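Local coordinates for periplasmic binding protein (Veillonella parvula, PDB 4OVK), which probably captures a solute outside the cytoplasmic membrane and delivers it to an ABC transporter, as periplasmic binding proteins of its family do, at residues Pro179-Lys187 against Pro231-Ile242; Asn13-Thr21 against Asn138-Asp148. All coordinates share one frame; numbering follows the deposited sequence.

Interaction 1: residues Pro179-Lys187 against Pro231-Ile242; sequences PKVLYLQNK and PDIIILSNFDSI
Leu182 and Leu184 join strand 180-184 to strand 233-236 in parallel register. Leu182 N donates to Ile233 O at 3.0 Å, and Leu182 O accepts from Ile235 N. Leu184 repeats the pattern with Ile235 O and Ser237 N. At the start of the ladder Asp232 OD2 takes Lys180 N on its anti lone pair, at 2.8 Å with an N-H...O angle of 170°.

Apolar contacts are made on both sheet faces. Ile235 CG2 stands anti to the backbone N and lies over the Tyr183 ring in a CH-pi contact, 3.8 Å from its centroid. Ser237 CB sits at the edge of that ring. Tyr183 OH hydrogen-bonds Asp279 OD1, outside the two segments. On the opposite sheet face, with Leu182 and Ile234, Leu184 CD2 meets Leu236 CD2 at 3.8 Å.

Polar side chains close the far end. Ser237 OG donates in plane to a lone pair of Gln185 O at 2.8 Å and closes an ST turn by accepting from Phe239 N. The Lys187 chain bends at chi3 and chi4 and brings NZ to Asp240 OD2 in a 2.7 Å salt bridge. Ile242 N shares that oxygen in an Asx turn.

These are neighbouring inner strands of a four-stranded parallel sheet of order 2-1-3-4, in an alpha/beta lobe of the solute-binding-protein fold.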
loop_
_atom_site.group_PDB
_atom_site.type_symbol
_atom_site.label_atom_id
_atom_site.label_comp_id
_atom_site.label_asym_id
_atom_site.label_seq_id
_atom_site.Cartn_x
_atom_site.Cartn_y
_atom_site.Cartn_z
ATOM N N PRO A 179 2.313 10.069 -21.838
ATOM C CA PRO A 179 1.139 9.212 -22.055
ATOM C C PRO A 179 0.022 9.560 -21.076
ATOM O O PRO A 179 0.306 9.869 -19.915
ATOM C CB PRO A 179 1.653 7.791 -21.771
ATOM C CG PRO A 179 3.132 7.884 -21.794
ATOM C CD PRO A 179 3.490 9.292 -21.413
ATOM N N LYS A 180 -1.222 9.525 -21.549
ATOM C CA LYS A 180 -2.381 9.767 -20.698
ATOM C C LYS A 180 -2.789 8.477 -19.988
ATOM O O LYS A 180 -3.049 7.460 -20.633
ATOM C CB LYS A 180 -3.541 10.310 -21.521
ATOM C CG LYS A 180 -4.695 10.820 -20.672
ATOM C CD LYS A 180 -5.835 11.375 -21.516
ATOM C CE LYS A 180 -5.411 12.575 -22.346
ATOM N NZ LYS A 180 -6.608 13.283 -22.865
ATOM N N VAL A 181 -2.851 8.541 -18.658
ATOM C CA VAL A 181 -3.041 7.354 -17.818
ATOM C C VAL A 181 -4.300 7.498 -16.983
ATOM O O VAL A 181 -4.508 8.543 -16.339
ATOM C CB VAL A 181 -1.847 7.121 -16.858
ATOM C CG1 VAL A 181 -2.019 5.816 -16.093
ATOM C CG2 VAL A 181 -0.514 7.144 -17.609
ATOM N N LEU A 182 -5.121 6.444 -17.001
ATOM C CA LEU A 182 -6.345 6.348 -16.202
ATOM C C LEU A 182 -6.146 5.249 -15.157
ATOM O O LEU A 182 -5.752 4.124 -15.498
ATOM C CB LEU A 182 -7.527 5.968 -17.088
ATOM C CG LEU A 182 -8.879 5.889 -16.368
ATOM C CD1 LEU A 182 -9.307 7.274 -15.904
ATOM C CD2 LEU A 182 -9.925 5.272 -17.278
ATOM N N TYR A 183 -6.406 5.569 -13.890
ATOM C CA TYR A 183 -6.369 4.572 -12.830
ATOM C C TYR A 183 -7.824 4.213 -12.508
ATOM O O TYR A 183 -8.547 4.992 -11.892
ATOM C CB TYR A 183 -5.614 5.116 -11.611
ATOM C CG TYR A 183 -4.861 4.069 -10.784
ATOM C CD1 TYR A 183 -5.532 3.051 -10.134
ATOM C CD2 TYR A 183 -3.475 4.114 -10.658
ATOM C CE1 TYR A 183 -4.848 2.110 -9.365
ATOM C CE2 TYR A 183 -2.780 3.173 -9.914
ATOM C CZ TYR A 183 -3.472 2.179 -9.259
ATOM O OH TYR A 183 -2.784 1.257 -8.497
ATOM N N LEU A 184 -8.253 3.056 -13.006
ATOM C CA LEU A 184 -9.629 2.591 -12.881
ATOM C C LEU A 184 -9.760 1.697 -11.649
ATOM O O LEU A 184 -9.038 0.706 -11.520
ATOM C CB LEU A 184 -10.041 1.843 -14.172
ATOM C CG LEU A 184 -11.461 1.264 -14.267
ATOM C CD1 LEU A 184 -12.540 2.345 -14.220
ATOM C CD2 LEU A 184 -11.604 0.441 -15.549
ATOM N N GLN A 185 -10.660 2.059 -10.728
ATOM C CA GLN A 185 -10.807 1.294 -9.487
ATOM C C GLN A 185 -11.536 -0.033 -9.670
ATOM O O GLN A 185 -11.154 -1.049 -9.065
ATOM C CB GLN A 185 -11.551 2.085 -8.409
ATOM C CG GLN A 185 -11.288 1.518 -7.008
ATOM C CD GLN A 185 -12.036 2.228 -5.889
ATOM O OE1 GLN A 185 -11.606 2.212 -4.735
ATOM N NE2 GLN A 185 -13.164 2.834 -6.217
ATOM N N ASN A 186 -12.606 -0.017 -10.460
ATOM C CA ASN A 186 -13.565 -1.125 -10.449
ATOM C C ASN A 186 -14.379 -1.235 -11.742
ATOM O O ASN A 186 -14.057 -0.579 -12.731
ATOM C CB ASN A 186 -14.472 -1.001 -9.216
ATOM C CG ASN A 186 -15.223 0.306 -9.153
ATOM O OD1 ASN A 186 -15.567 0.894 -10.173
ATOM N ND2 ASN A 186 -15.522 0.752 -7.934
ATOM N N LYS A 187 -15.426 -2.063 -11.713
ATOM C CA LYS A 187 -16.310 -2.284 -12.861
ATOM C C LYS A 187 -17.469 -1.293 -12.934
ATOM O O LYS A 187 -18.379 -1.462 -13.756
ATOM C CB LYS A 187 -16.867 -3.710 -12.813
ATOM C CG LYS A 187 -15.785 -4.778 -12.782
ATOM C CD LYS A 187 -16.353 -6.188 -12.869
ATOM C CE LYS A 187 -16.698 -6.743 -11.511
ATOM N NZ LYS A 187 -15.527 -6.905 -10.615
ATOM N N PRO A 231 -7.581 7.510 -22.782
ATOM C CA PRO A 231 -6.272 7.251 -22.197
ATOM C C PRO A 231 -5.434 6.275 -23.025
ATOM O O PRO A 231 -5.985 5.385 -23.705
ATOM C CB PRO A 231 -6.609 6.675 -20.813
ATOM C CG PRO A 231 -7.972 6.111 -20.958
ATOM C CD PRO A 231 -8.674 7.007 -21.926
ATOM N N ASP A 232 -4.122 6.494 -22.994
ATOM C CA ASP A 232 -3.122 5.610 -23.627
ATOM C C ASP A 232 -2.825 4.360 -22.793
ATOM O O ASP A 232 -2.471 3.298 -23.335
ATOM C CB ASP A 232 -1.815 6.378 -23.843
ATOM C CG ASP A 232 -1.996 7.622 -24.711
ATOM O OD1 ASP A 232 -2.283 7.468 -25.923
ATOM O OD2 ASP A 232 -1.846 8.753 -24.181
ATOM N N ILE A 233 -2.938 4.502 -21.472
ATOM C CA ILE A 233 -2.627 3.435 -20.519
ATOM C C ILE A 233 -3.736 3.403 -19.469
ATOM O O ILE A 233 -4.207 4.459 -19.042
ATOM C CB ILE A 233 -1.265 3.689 -19.828
ATOM C CG1 ILE A 233 -0.121 3.617 -20.845
ATOM C CG2 ILE A 233 -1.005 2.677 -18.714
ATOM C CD1 ILE A 233 1.212 4.117 -20.318
ATOM N N ILE A 234 -4.171 2.201 -19.092
ATOM C CA ILE A 234 -5.163 2.031 -18.016
ATOM C C ILE A 234 -4.547 1.093 -16.986
ATOM O O ILE A 234 -4.046 0.026 -17.343
ATOM C CB ILE A 234 -6.491 1.429 -18.535
ATOM C CG1 ILE A 234 -7.173 2.382 -19.530
ATOM C CG2 ILE A 234 -7.438 1.117 -17.370
ATOM C CD1 ILE A 234 -8.290 1.734 -20.340
ATOM N N ILE A 235 -4.541 1.520 -15.725
ATOM C CA ILE A 235 -4.119 0.686 -14.620
ATOM C C ILE A 235 -5.380 0.321 -13.841
ATOM O O ILE A 235 -6.210 1.189 -13.563
ATOM C CB ILE A 235 -3.109 1.418 -13.718
ATOM C CG1 ILE A 235 -1.849 1.781 -14.533
ATOM C CG2 ILE A 235 -2.768 0.584 -12.495
ATOM C CD1 ILE A 235 -0.950 2.725 -13.809
ATOM N N LEU A 236 -5.530 -0.964 -13.530
ATOM C CA LEU A 236 -6.687 -1.472 -12.801
ATOM C C LEU A 236 -6.284 -1.699 -11.354
ATOM O O LEU A 236 -5.278 -2.330 -11.093
ATOM C CB LEU A 236 -7.170 -2.795 -13.405
ATOM C CG LEU A 236 -7.480 -2.817 -14.904
ATOM C CD1 LEU A 236 -7.773 -4.231 -15.369
ATOM C CD2 LEU A 236 -8.639 -1.906 -15.246
ATOM N N SER A 237 -7.087 -1.207 -10.412
ATOM C CA SER A 237 -6.755 -1.347 -9.009
ATOM C C SER A 237 -7.022 -2.759 -8.463
ATOM O O SER A 237 -7.663 -3.579 -9.118
ATOM C CB SER A 237 -7.535 -0.318 -8.187
ATOM O OG SER A 237 -8.738 -0.876 -7.711
ATOM N N ASN A 238 -6.541 -3.011 -7.242
ATOM C CA ASN A 238 -6.815 -4.260 -6.500
ATOM C C ASN A 238 -7.980 -4.151 -5.521
ATOM O O ASN A 238 -8.201 -5.056 -4.701
ATOM C CB ASN A 238 -5.559 -4.729 -5.753
ATOM C CG ASN A 238 -4.507 -5.279 -6.694
ATOM O OD1 ASN A 238 -3.538 -4.609 -7.013
ATOM N ND2 ASN A 238 -4.715 -6.491 -7.163
ATOM N N PHE A 239 -8.747 -3.068 -5.608
ATOM C CA PHE A 239 -9.985 -2.947 -4.814
ATOM C C PHE A 239 -11.113 -3.835 -5.341
ATOM O O PHE A 239 -12.145 -3.992 -4.686
ATOM C CB PHE A 239 -10.473 -1.493 -4.799
ATOM C CG PHE A 239 -9.687 -0.591 -3.896
ATOM C CD1 PHE A 239 -8.560 0.072 -4.359
ATOM C CD2 PHE A 239 -10.101 -0.375 -2.577
ATOM C CE1 PHE A 239 -7.843 0.920 -3.522
ATOM C CE2 PHE A 239 -9.388 0.473 -1.743
ATOM C CZ PHE A 239 -8.259 1.120 -2.213
ATOM N N ASP A 240 -10.912 -4.414 -6.521
ATOM C CA ASP A 240 -11.966 -5.053 -7.286
ATOM C C ASP A 240 -11.351 -6.195 -8.081
ATOM O O ASP A 240 -10.145 -6.180 -8.355
ATOM C CB ASP A 240 -12.542 -4.009 -8.251
ATOM C CG ASP A 240 -13.761 -4.493 -8.970
ATOM O OD1 ASP A 240 -14.863 -4.367 -8.410
ATOM O OD2 ASP A 240 -13.616 -5.016 -10.096
ATOM N N SER A 241 -12.172 -7.162 -8.487
ATOM C CA SER A 241 -11.682 -8.307 -9.268
ATOM C C SER A 241 -11.344 -7.982 -10.725
ATOM O O SER A 241 -10.830 -8.842 -11.420
ATOM C CB SER A 241 -12.727 -9.431 -9.276
ATOM O OG SER A 241 -13.811 -9.126 -10.170
ATOM N N ILE A 242 -11.643 -6.772 -11.194
ATOM C CA ILE A 242 -11.490 -6.440 -12.609
ATOM C C ILE A 242 -10.076 -6.756 -13.123
ATOM O O ILE A 242 -9.071 -6.470 -12.466
ATOM C CB ILE A 242 -11.902 -4.980 -12.891
ATOM C CG1 ILE A 242 -11.967 -4.702 -14.399
ATOM C CG2 ILE A 242 -10.970 -4.005 -12.187
ATOM C CD1 ILE A 242 -12.504 -3.323 -14.724
HETATM O O HOH W 1 -14.934 -7.302 -7.786
HETATM O O HOH W 2 -16.928 -3.324 -9.639
#

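Interaction 2: residues Asn13-Thr21 against Asn138-Asp148; sequences NIKVVTDLT and NGIRLLGKILD
Lys15 NZ is gripped by three oxygens at the C-terminal end of helix 133-147. It donates to Ile146 O at 2.9 Å, from well above the carbonyl plane, 46° out of it. It also donates to Lys145 O at 3.2 Å, this time in the carbonyl plane. The third is Asp148 OD2, in a salt bridge at 3.1 Å whose hydrogen bond is weak; the two side chains come from opposite directions. Asp148 has positive phi just past the helix. The Lys15 chain is extended beyond CG, which carries the amine from the strand down to the helix end. Lys29 O, outside the two segments, is a fourth partner of NZ and the strongest.

The rest of the contact is apolar. Leu142 has CG anti to the backbone N (chi1 171°), and its two methyls reach different partners. CD1 lies 3.6 Å from Thr18 O. CD2 lies 3.7 Å from Leu20 CD1 and 4.0 Å from Asp19 CA. Leu20 CD2 reaches the helix backbone, 3.9 Å from Gly139 N. Asp19 itself turns its carboxylate elsewhere: OD1 takes Thr21 N in an Asx turn, and OD2 accepts from Ser127 N.

Strand 14-18 runs antiparallel to the helix, with 178° between their directions. The ammonium group meets carbonyls at the negative end of the helix dipole, which probably adds electrostatic attraction to the hydrogen bonds.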
loop_
_atom_site.group_PDB
_atom_site.type_symbol
_atom_site.label_atom_id
_atom_site.label_comp_id
_atom_site.label_asym_id
_atom_site.label_seq_id
_atom_site.Cartn_x
_atom_site.Cartn_y
_atom_site.Cartn_z
ATOM N N ASN A 13 12.377 -1.064 33.420
ATOM C CA ASN A 13 11.208 -1.809 32.861
ATOM C C ASN A 13 10.301 -0.995 31.938
ATOM O O ASN A 13 9.490 -1.581 31.226
ATOM C CB ASN A 13 10.358 -2.397 34.001
ATOM C CG ASN A 13 10.850 -3.759 34.466
ATOM O OD1 ASN A 13 11.669 -4.405 33.805
ATOM N ND2 ASN A 13 10.341 -4.208 35.609
ATOM N N ILE A 14 10.436 0.334 31.950
ATOM C CA ILE A 14 9.549 1.238 31.199
ATOM C C ILE A 14 10.322 2.092 30.191
ATOM O O ILE A 14 11.456 2.464 30.445
ATOM C CB ILE A 14 8.809 2.191 32.171
ATOM C CG1 ILE A 14 7.914 1.396 33.136
ATOM C CG2 ILE A 14 7.994 3.244 31.422
ATOM C CD1 ILE A 14 6.811 0.590 32.476
ATOM N N LYS A 15 9.710 2.393 29.048
ATOM C CA LYS A 15 10.244 3.403 28.128
ATOM C C LYS A 15 9.146 4.353 27.675
ATOM O O LYS A 15 7.962 4.034 27.773
ATOM C CB LYS A 15 10.906 2.766 26.901
ATOM C CG LYS A 15 9.956 2.024 25.976
ATOM C CD LYS A 15 10.715 1.288 24.883
ATOM C CE LYS A 15 9.789 0.477 23.983
ATOM N NZ LYS A 15 10.566 -0.554 23.240
ATOM N N VAL A 16 9.560 5.511 27.168
ATOM C CA VAL A 16 8.647 6.542 26.707
ATOM C C VAL A 16 8.905 6.818 25.232
ATOM O O VAL A 16 10.030 7.119 24.826
ATOM C CB VAL A 16 8.824 7.848 27.504
ATOM C CG1 VAL A 16 7.893 8.938 26.974
ATOM C CG2 VAL A 16 8.589 7.595 28.985
ATOM N N VAL A 17 7.855 6.710 24.433
ATOM C CA VAL A 17 7.944 6.942 23.013
ATOM C C VAL A 17 7.005 8.082 22.664
ATOM O O VAL A 17 5.895 8.163 23.187
ATOM C CB VAL A 17 7.563 5.679 22.224
ATOM C CG1 VAL A 17 7.727 5.929 20.749
ATOM C CG2 VAL A 17 8.452 4.514 22.633
ATOM N N THR A 18 7.457 8.963 21.783
ATOM C CA THR A 18 6.631 10.063 21.315
ATOM C C THR A 18 5.962 9.633 20.013
ATOM O O THR A 18 6.655 9.266 19.069
ATOM C CB THR A 18 7.487 11.311 21.068
ATOM O OG1 THR A 18 8.213 11.637 22.262
ATOM C CG2 THR A 18 6.615 12.487 20.643
ATOM N N ASP A 19 4.627 9.655 19.968
ATOM C CA ASP A 19 3.896 9.220 18.764
ATOM C C ASP A 19 3.712 10.376 17.783
ATOM O O ASP A 19 4.285 11.454 17.969
ATOM C CB ASP A 19 2.580 8.491 19.111
ATOM C CG ASP A 19 1.477 9.411 19.599
ATOM O OD1 ASP A 19 1.597 10.644 19.445
ATOM O OD2 ASP A 19 0.460 8.870 20.134
ATOM N N LEU A 20 2.947 10.140 16.721
ATOM C CA LEU A 20 2.879 11.086 15.605
ATOM C C LEU A 20 2.026 12.322 15.915
ATOM O O LEU A 20 2.034 13.281 15.138
ATOM C CB LEU A 20 2.414 10.382 14.317
ATOM C CG LEU A 20 3.530 9.743 13.482
ATOM C CD1 LEU A 20 4.498 8.929 14.304
ATOM C CD2 LEU A 20 2.962 8.907 12.351
ATOM N N THR A 21 1.313 12.302 17.047
ATOM C CA THR A 21 0.574 13.465 17.527
ATOM C C THR A 21 1.403 14.273 18.535
ATOM O O THR A 21 0.948 15.296 19.044
ATOM C CB THR A 21 -0.745 13.043 18.207
ATOM O OG1 THR A 21 -0.465 12.276 19.389
ATOM C CG2 THR A 21 -1.589 12.216 17.248
ATOM N N ASN A 138 7.522 8.333 9.040
ATOM C CA ASN A 138 7.483 8.684 10.466
ATOM C C ASN A 138 6.898 7.563 11.312
ATOM O O ASN A 138 7.378 7.301 12.427
ATOM C CB ASN A 138 6.704 9.981 10.703
ATOM C CG ASN A 138 7.373 11.181 10.074
ATOM O OD1 ASN A 138 8.603 11.238 9.980
ATOM N ND2 ASN A 138 6.572 12.149 9.638
ATOM N N GLY A 139 5.887 6.880 10.768
ATOM C CA GLY A 139 5.300 5.720 11.446
ATOM C C GLY A 139 6.282 4.561 11.562
ATOM O O GLY A 139 6.360 3.892 12.592
ATOM N N ILE A 140 7.065 4.338 10.512
ATOM C CA ILE A 140 8.096 3.303 10.561
ATOM C C ILE A 140 9.134 3.604 11.653
ATOM O O ILE A 140 9.566 2.709 12.388
ATOM C CB ILE A 140 8.757 3.125 9.187
ATOM C CG1 ILE A 140 7.772 2.421 8.256
ATOM C CG2 ILE A 140 10.043 2.336 9.306
ATOM C CD1 ILE A 140 8.135 2.529 6.794
ATOM N N ARG A 141 9.518 4.870 11.763
ATOM C CA ARG A 141 10.528 5.272 12.736
ATOM C C ARG A 141 10.010 5.004 14.146
ATOM O O ARG A 141 10.728 4.454 14.999
ATOM C CB ARG A 141 10.902 6.735 12.537
ATOM C CG ARG A 141 12.040 7.203 13.437
ATOM C CD ARG A 141 12.615 8.515 12.953
ATOM N NE ARG A 141 13.446 8.347 11.764
ATOM C CZ ARG A 141 13.521 9.206 10.751
ATOM N NH1 ARG A 141 14.318 8.938 9.727
ATOM N NH2 ARG A 141 12.802 10.325 10.734
ATOM N N LEU A 142 8.749 5.371 14.370
ATOM C CA LEU A 142 8.066 5.098 15.629
ATOM C C LEU A 142 8.038 3.599 15.934
ATOM O O LEU A 142 8.368 3.181 17.057
ATOM C CB LEU A 142 6.646 5.688 15.584
ATOM C CG LEU A 142 5.653 5.350 16.709
ATOM C CD1 LEU A 142 6.145 5.864 18.045
ATOM C CD2 LEU A 142 4.292 5.946 16.415
ATOM N N LEU A 143 7.650 2.779 14.951
ATOM C CA LEU A 143 7.655 1.328 15.142
ATOM C C LEU A 143 9.040 0.791 15.513
ATOM O O LEU A 143 9.163 -0.139 16.311
ATOM C CB LEU A 143 7.126 0.621 13.898
ATOM C CG LEU A 143 5.624 0.761 13.694
ATOM C CD1 LEU A 143 5.264 0.161 12.338
ATOM C CD2 LEU A 143 4.849 0.101 14.825
ATOM N N GLY A 144 10.080 1.364 14.921
ATOM C CA GLY A 144 11.444 0.991 15.252
ATOM C C GLY A 144 11.776 1.198 16.721
ATOM O O GLY A 144 12.465 0.390 17.324
ATOM N N LYS A 145 11.259 2.275 17.303
ATOM C CA LYS A 145 11.474 2.563 18.726
ATOM C C LYS A 145 10.639 1.622 19.589
ATOM O O LYS A 145 11.109 1.108 20.590
ATOM C CB LYS A 145 11.119 4.011 19.035
ATOM C CG LYS A 145 12.120 4.988 18.451
ATOM C CD LYS A 145 12.144 6.311 19.191
ATOM C CE LYS A 145 13.205 7.236 18.607
ATOM N NZ LYS A 145 13.010 7.434 17.148
ATOM N N ILE A 146 9.408 1.375 19.176
ATOM C CA ILE A 146 8.529 0.452 19.904
ATOM C C ILE A 146 9.098 -0.971 19.927
ATOM O O ILE A 146 9.166 -1.618 20.977
ATOM C CB ILE A 146 7.118 0.463 19.303
ATOM C CG1 ILE A 146 6.460 1.819 19.595
ATOM C CG2 ILE A 146 6.281 -0.699 19.847
ATOM C CD1 ILE A 146 5.190 2.072 18.833
ATOM N N LEU A 147 9.526 -1.436 18.760
ATOM C CA LEU A 147 9.999 -2.802 18.582
ATOM C C LEU A 147 11.480 -3.002 18.902
ATOM O O LEU A 147 11.966 -4.122 18.815
ATOM C CB LEU A 147 9.756 -3.223 17.130
ATOM C CG LEU A 147 8.297 -3.293 16.703
ATOM C CD1 LEU A 147 8.185 -3.339 15.184
ATOM C CD2 LEU A 147 7.681 -4.503 17.364
ATOM N N ASP A 148 12.195 -1.929 19.259
ATOM C CA ASP A 148 13.657 -1.946 19.374
ATOM C C ASP A 148 14.326 -2.531 18.126
ATOM O O ASP A 148 15.194 -3.407 18.220
ATOM C CB ASP A 148 14.097 -2.678 20.643
ATOM C CG ASP A 148 13.847 -1.858 21.883
ATOM O OD1 ASP A 148 14.426 -0.757 21.984
ATOM O OD2 ASP A 148 13.083 -2.301 22.759
#

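The two contacts lie on opposite sides of the chain's centre, with centres 37 Å apart and nearest atoms about 19 Å apart. They share no helix or strand. Interaction 1 pairs two inner strands of a parallel sheet, so backbone hydrogen bonds dominate and buried side chains lie on both faces. Its polar side-chain network is kept to the loops at the strand ends. Interaction 2 lays a strand of a small antiparallel hairpin against a helix, so side chains reach across, partly to backbone atoms. It is smaller, burying 405 Å² against 1020 Å², and nearer the surface. Both contain a lysine-aspartate salt bridge, but only in interaction 2 does the lysine also bond helix-end carbonyls.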